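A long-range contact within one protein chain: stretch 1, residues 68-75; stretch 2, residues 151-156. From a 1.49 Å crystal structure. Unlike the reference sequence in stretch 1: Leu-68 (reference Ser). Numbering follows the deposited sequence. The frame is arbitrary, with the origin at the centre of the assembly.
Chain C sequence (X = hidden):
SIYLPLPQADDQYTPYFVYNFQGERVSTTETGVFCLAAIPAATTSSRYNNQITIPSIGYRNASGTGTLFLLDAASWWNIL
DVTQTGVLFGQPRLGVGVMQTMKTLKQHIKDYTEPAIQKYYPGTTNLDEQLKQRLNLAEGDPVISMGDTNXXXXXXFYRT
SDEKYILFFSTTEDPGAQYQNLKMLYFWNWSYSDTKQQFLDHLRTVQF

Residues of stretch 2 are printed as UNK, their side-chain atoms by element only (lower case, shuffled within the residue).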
# COMPACT_ATOMS: atom_id res chain seq x y z
N LEU C 68 -8.77 26.47 5.27
CA LEU C 68 -8.19 25.65 4.22
C LEU C 68 -6.88 25.00 4.63
O LEU C 68 -6.27 25.37 5.62
CB LEU C 68 -7.94 26.50 2.98
CG LEU C 68 -6.93 27.64 3.18
CD1 LEU C 68 -5.50 27.13 3.15
CD2 LEU C 68 -7.10 28.72 2.15
N PHE C 69 -6.45 24.01 3.84
CA PHE C 69 -5.10 23.49 3.91
C PHE C 69 -4.44 23.61 2.53
O PHE C 69 -5.06 23.30 1.53
CB PHE C 69 -4.98 22.10 4.57
CG PHE C 69 -5.70 20.96 3.87
CD1 PHE C 69 -5.05 20.19 2.92
CD2 PHE C 69 -6.97 20.60 4.25
CE1 PHE C 69 -5.69 19.12 2.32
CE2 PHE C 69 -7.61 19.52 3.66
CZ PHE C 69 -6.97 18.79 2.69
N LEU C 70 -3.23 24.14 2.50
CA LEU C 70 -2.50 24.35 1.25
C LEU C 70 -1.94 23.08 0.64
O LEU C 70 -1.59 22.15 1.34
CB LEU C 70 -1.37 25.36 1.46
CG LEU C 70 -1.76 26.76 1.93
CD1 LEU C 70 -0.51 27.50 2.37
CD2 LEU C 70 -2.47 27.52 0.83
N LEU C 71 -1.82 23.07 -0.68
CA LEU C 71 -1.23 21.96 -1.43
C LEU C 71 -0.04 22.48 -2.20
O LEU C 71 0.12 23.67 -2.36
CB LEU C 71 -2.23 21.35 -2.41
CG LEU C 71 -3.52 20.73 -1.89
CD1 LEU C 71 -4.28 20.14 -3.07
CD2 LEU C 71 -3.28 19.68 -0.84
N ASP C 72 0.81 21.58 -2.68
CA ASP C 72 1.95 21.97 -3.49
C ASP C 72 1.51 22.45 -4.87
O ASP C 72 0.59 21.90 -5.45
CB ASP C 72 2.92 20.79 -3.66
CG ASP C 72 3.57 20.39 -2.36
OD1 ASP C 72 4.31 21.19 -1.78
OD2 ASP C 72 3.34 19.25 -1.91
N ALA C 73 2.18 23.46 -5.39
CA ALA C 73 1.90 23.92 -6.75
C ALA C 73 2.20 22.77 -7.70
O ALA C 73 3.16 22.05 -7.50
CB ALA C 73 2.79 25.11 -7.09
N ALA C 74 1.36 22.60 -8.71
CA ALA C 74 1.52 21.51 -9.66
C ALA C 74 0.78 21.76 -10.98
O ALA C 74 -0.09 22.60 -11.04
CB ALA C 74 1.05 20.20 -9.05
N SER C 75 1.15 21.02 -12.02
CA SER C 75 0.48 21.09 -13.31
C SER C 75 -0.37 19.86 -13.64
O SER C 75 -1.13 19.87 -14.59
CB SER C 75 1.49 21.33 -14.44
OG SER C 75 2.07 22.62 -14.36
N UNK C 151 5.55 13.13 1.82
CA UNK C 151 5.04 14.35 2.42
C UNK C 151 4.34 15.30 1.46
O UNK C 151 4.28 16.49 1.70
N UNK C 152 3.79 14.76 0.38
CA UNK C 152 3.06 15.58 -0.58
C UNK C 152 1.60 15.54 -0.18
O UNK C 152 0.95 14.51 -0.25
n UNK C 152 4.83 17.00 -5.61
n UNK C 152 2.65 16.27 -5.52
n UNK C 152 3.25 17.88 -7.01
c UNK C 152 3.22 15.02 -1.99
c UNK C 152 2.74 15.94 -3.08
c UNK C 152 3.58 17.05 -6.05
c UNK C 152 2.88 15.31 -4.44
N UNK C 153 1.10 16.69 0.26
CA UNK C 153 -0.25 16.82 0.78
C UNK C 153 -1.29 16.52 -0.29
O UNK C 153 -1.13 16.85 -1.46
c UNK C 153 -1.71 18.40 2.23
c UNK C 153 -2.38 19.68 5.44
c UNK C 153 -1.29 18.38 3.66
n UNK C 153 -3.34 19.78 6.35
c UNK C 153 -0.47 18.23 1.34
n UNK C 153 -1.48 20.64 5.33
n UNK C 153 -2.33 18.61 4.65
N UNK C 154 -2.37 15.89 0.16
CA UNK C 154 -3.46 15.41 -0.69
C UNK C 154 -4.77 15.38 0.10
O UNK C 154 -4.79 15.65 1.28
c UNK C 154 -3.14 14.03 -1.22
N UNK C 155 -5.86 15.07 -0.58
CA UNK C 155 -7.14 15.01 0.08
C UNK C 155 -7.91 13.75 -0.29
O UNK C 155 -7.89 13.34 -1.43
c UNK C 155 -7.97 16.23 -0.26
N UNK C 156 -8.60 13.18 0.68
CA UNK C 156 -9.51 12.07 0.42
C UNK C 156 -10.91 12.61 0.68
O UNK C 156 -11.20 13.11 1.76
c UNK C 156 -9.22 10.89 1.34
c UNK C 156 -10.13 8.99 -0.06
c UNK C 156 -9.83 8.70 2.39
c UNK C 156 -10.17 9.68 1.28
O HOH W 1 0.24 21.78 3.34
O HOH W 2 0.59 18.72 -2.33
O HOH W 3 3.02 18.83 0.78
O HOH W 4 4.66 19.88 -8.50

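Position 151 has backbone atoms and nothing more. No side-chain atom is present, and phi is 77°, a positive value that by itself favours glycine. No contact with stretch 1 is made directly, but the carbonyl O accepts a hydrogen bond from water 3 at 2.8 Å. The residue is Gly-151.

Position 152 carries seven side-chain atoms, four carbons and three nitrogens. Three carbons run in a line to a nitrogen, and that nitrogen leads to a carbon bearing two more. CA-to-CB points sideways, yet the end of the side chain comes nearer to stretch 1. One side-chain carbon lies 3.6 Å from Asp-72 OD2, and Asp-72 CB sits over one face of the planar group. A terminal nitrogen lies 3.8 Å from Ala-74 CB, which meets the edge of the group. This is a guanidinium group, so the residue is Arg-152. The carbon near Asp-72 OD2 is CG, and the nitrogen near Ala-74 CB is NH2. The chain is extended, with chi1, chi2 and chi3 all t. The charges of Asp-72 and Arg-152 are near each other but form no salt bridge. Asp-72 OD2 is 4.6 Å from Arg-152 NH1 and well out of the guanidinium plane, so no N-H points at it.

Position 153 has the same composition, four carbons and three nitrogens, again ending in a carbon with three nitrogen neighbours. Its CA-to-CB bond points toward stretch 1. One terminal nitrogen comes within 3.4 Å of Phe-69 CB, which lies over one face of the planar group. The residue is Arg-153. Chi1 is t, but chi2 is 100°, between wells. Arg-153 CG is 3.7 Å from Leu-71 CD2, so the aliphatic part of the chain also packs. This residue has the largest area covered by stretch 1, 89 Å².

Position 154 has a single side-chain carbon. Its CA-to-CB bond points away from stretch 1, so the backbone makes the closer contacts. The carbonyl O is 3.7 Å from Phe-69 CE1, and the backbone N is 4.0 Å from Leu-71 CD2. One carbon beyond CA is alanine: Ala-154.

Position 155 also has one side-chain carbon, but here CA-to-CB points toward stretch 1. The CB lies 4.0 Å from Phe-69 CZ, at the edge of the ring and near its plane. The residue is Ala-155.

Position 156 has four side-chain carbons, forked at the second. They stay out of reach of stretch 1. The residue is Leu-156.

The contact has no direct hydrogen bonds. Apolar packing and water bridges join the stretches instead. Water 1 donates to Leu-70 O and accepts from Arg-153 NH1. Water 2 links the backbone N and OD2 of Asp-72 to Arg-153 O. Water 3 donates to Asp-72 OD2 and Gly-151 O and accepts from Arg-153 N. Water 4 joins Ala-73 O to Arg-152 NH2. Asp-72 OD2 thus reaches the stretch 2 backbone through two waters. Phe-69 packs against Arg-153, Ala-154 and Ala-155, and Leu-71 against Arg-153 and the backbone N of Ala-154.

Stretch 2, residues 151-156: GRRAAL
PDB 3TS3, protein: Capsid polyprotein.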